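PDB 4QPO: relaxosome protein TraM from Escherichia coli, which binds plasmid DNA as a homotetramer and, as part of the relaxosome, facilitates the site- and strand-specific cut that TraI makes at the origin of transfer. Local coordinates for residues K14-I19 with V32-T37. Numbering follows the deposited sequence.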
loop_
_atom_site.group_PDB
_atom_site.type_symbol
_atom_site.label_atom_id
_atom_site.label_comp_id
_atom_site.label_asym_id
_atom_site.label_seq_id
_atom_site.Cartn_x
_atom_site.Cartn_y
_atom_site.Cartn_z
ATOM N N LYS A 14 -16.287 3.400 2.053
ATOM C CA LYS A 14 -15.020 3.916 2.557
ATOM C C LYS A 14 -14.640 5.226 1.859
ATOM O O LYS A 14 -14.078 6.119 2.490
ATOM C CB LYS A 14 -13.889 2.884 2.384
ATOM C CG LYS A 14 -14.039 1.601 3.193
ATOM C CD LYS A 14 -13.785 1.841 4.667
ATOM C CE LYS A 14 -12.440 2.535 4.896
ATOM N NZ LYS A 14 -12.030 2.518 6.336
ATOM N N ILE A 15 -14.929 5.338 0.564
ATOM C CA ILE A 15 -14.670 6.589 -0.151
ATOM C C ILE A 15 -15.474 7.748 0.445
ATOM O O ILE A 15 -14.961 8.852 0.605
ATOM C CB ILE A 15 -15.020 6.510 -1.650
ATOM C CG1 ILE A 15 -14.533 5.201 -2.269
ATOM C CG2 ILE A 15 -14.446 7.722 -2.379
ATOM C CD1 ILE A 15 -13.081 4.983 -2.099
ATOM N N ASN A 16 -16.741 7.494 0.746
ATOM C CA ASN A 16 -17.586 8.504 1.375
ATOM C C ASN A 16 -17.015 9.001 2.691
ATOM O O ASN A 16 -17.032 10.200 2.968
ATOM C CB ASN A 16 -18.985 7.951 1.600
ATOM C CG ASN A 16 -19.793 7.903 0.328
ATOM O OD1 ASN A 16 -19.473 8.587 -0.643
ATOM N ND2 ASN A 16 -20.865 7.110 0.329
ATOM N N ALA A 17 -16.515 8.072 3.503
ATOM C CA ALA A 17 -15.929 8.415 4.796
ATOM C C ALA A 17 -14.659 9.253 4.616
ATOM O O ALA A 17 -14.374 10.137 5.419
ATOM C CB ALA A 17 -15.628 7.161 5.589
ATOM N N ILE A 18 -13.902 8.974 3.560
ATOM C CA ILE A 18 -12.738 9.791 3.240
ATOM C C ILE A 18 -13.199 11.208 2.999
ATOM O O ILE A 18 -12.673 12.137 3.597
ATOM C CB ILE A 18 -11.976 9.301 1.992
ATOM C CG1 ILE A 18 -11.480 7.871 2.176
ATOM C CG2 ILE A 18 -10.796 10.228 1.690
ATOM C CD1 ILE A 18 -10.408 7.747 3.195
ATOM N N ILE A 19 -14.191 11.348 2.121
ATOM C CA ILE A 19 -14.795 12.635 1.791
ATOM C C ILE A 19 -15.165 13.423 3.054
ATOM O O ILE A 19 -14.842 14.605 3.176
ATOM C CB ILE A 19 -16.066 12.450 0.923
ATOM C CG1 ILE A 19 -15.718 11.825 -0.432
ATOM C CG2 ILE A 19 -16.781 13.780 0.734
ATOM C CD1 ILE A 19 -16.930 11.490 -1.278
ATOM N N VAL A 32 -13.153 17.808 -2.846
ATOM C CA VAL A 32 -13.091 16.431 -2.327
ATOM C C VAL A 32 -14.300 15.587 -2.779
ATOM O O VAL A 32 -14.741 14.657 -2.096
ATOM C CB VAL A 32 -12.919 16.395 -0.760
ATOM C CG1 VAL A 32 -14.234 16.570 0.026
ATOM C CG2 VAL A 32 -12.229 15.109 -0.349
ATOM N N SER A 33 -14.789 15.888 -3.979
ATOM C CA SER A 33 -15.833 15.094 -4.617
ATOM C C SER A 33 -15.490 13.599 -4.681
ATOM O O SER A 33 -14.326 13.201 -4.533
ATOM C CB SER A 33 -16.086 15.615 -6.025
ATOM O OG SER A 33 -14.900 15.532 -6.792
ATOM N N PHE A 34 -16.510 12.776 -4.903
ATOM C CA PHE A 34 -16.325 11.338 -4.915
ATOM C C PHE A 34 -15.304 10.948 -5.985
ATOM O O PHE A 34 -14.351 10.202 -5.719
ATOM C CB PHE A 34 -17.656 10.617 -5.151
ATOM C CG PHE A 34 -17.546 9.116 -5.100
ATOM C CD1 PHE A 34 -17.201 8.389 -6.230
ATOM C CD2 PHE A 34 -17.779 8.428 -3.922
ATOM C CE1 PHE A 34 -17.097 7.009 -6.177
ATOM C CE2 PHE A 34 -17.673 7.047 -3.873
ATOM C CZ PHE A 34 -17.332 6.343 -4.998
ATOM N N SER A 35 -15.507 11.466 -7.190
ATOM C CA SER A 35 -14.679 11.088 -8.334
ATOM C C SER A 35 -13.233 11.485 -8.123
ATOM O O SER A 35 -12.335 10.719 -8.411
ATOM C CB SER A 35 -15.207 11.731 -9.618
ATOM O OG SER A 35 -16.470 11.195 -9.963
ATOM N N ALA A 36 -13.017 12.697 -7.626
ATOM C CA ALA A 36 -11.665 13.195 -7.418
ATOM C C ALA A 36 -10.905 12.268 -6.478
ATOM O O ALA A 36 -9.753 11.918 -6.735
ATOM C CB ALA A 36 -11.697 14.616 -6.868
ATOM N N THR A 37 -11.577 11.854 -5.407
ATOM C CA THR A 37 -11.003 10.968 -4.410
ATOM C C THR A 37 -10.763 9.575 -4.986
ATOM O O THR A 37 -9.686 9.004 -4.809
ATOM C CB THR A 37 -11.914 10.882 -3.166
ATOM O OG1 THR A 37 -11.895 12.144 -2.505
ATOM C CG2 THR A 37 -11.421 9.830 -2.192
#
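I15 packs against F34 where helix 9-23 meets the start of helix 34-52. These are the two helices of the ribbon-helix-helix (RHH) DNA-binding domain of TraM. Strand 2-6 supplies one strand of the ribbon, which in this fold pairs with that of a second subunit. The branched CB of I15 forms one bump, and I19 forms another. The I15 bump points toward the second helix and lies against the F34 ring, and the two side chains cross at about a right angle. I15 CG2 lies over one face of the F34 ring, 4.0 Å from its centroid and 28° off the normal, a CH-pi contact. I15 CB sits 3.5 Å from F34 CE2. The F34 ring also meets the ring of Y12.

N16 OD1 lies at the edge of the F34 ring, near its plane, 3.7 Å from F34 CD2, with the amide turned 66° from the ring plane.

T37 fills the hollow between I15 and I18. Its CG2 touches I15 CG2 at 3.7 Å and I18 CG2 at 4.0 Å. T37 OG1 turns back to S33 O in a weak hydrogen bond. S33 is the N-cap of helix 34-52. I15 also packs on L46 and I18 on M53 of a second subunit, so both residues touch the assembly as well as this helix start.

I19 fits into the bend before the second helix. Its extended tip (chi2 174°) brings CD1 to 3.7 Å from F34 CA. Its CG2 meets V32 CG1, although V32 is poorly ordered. V32 O is buried without a polar partner in the model, and I19 CG1 lies 3.4 Å from it.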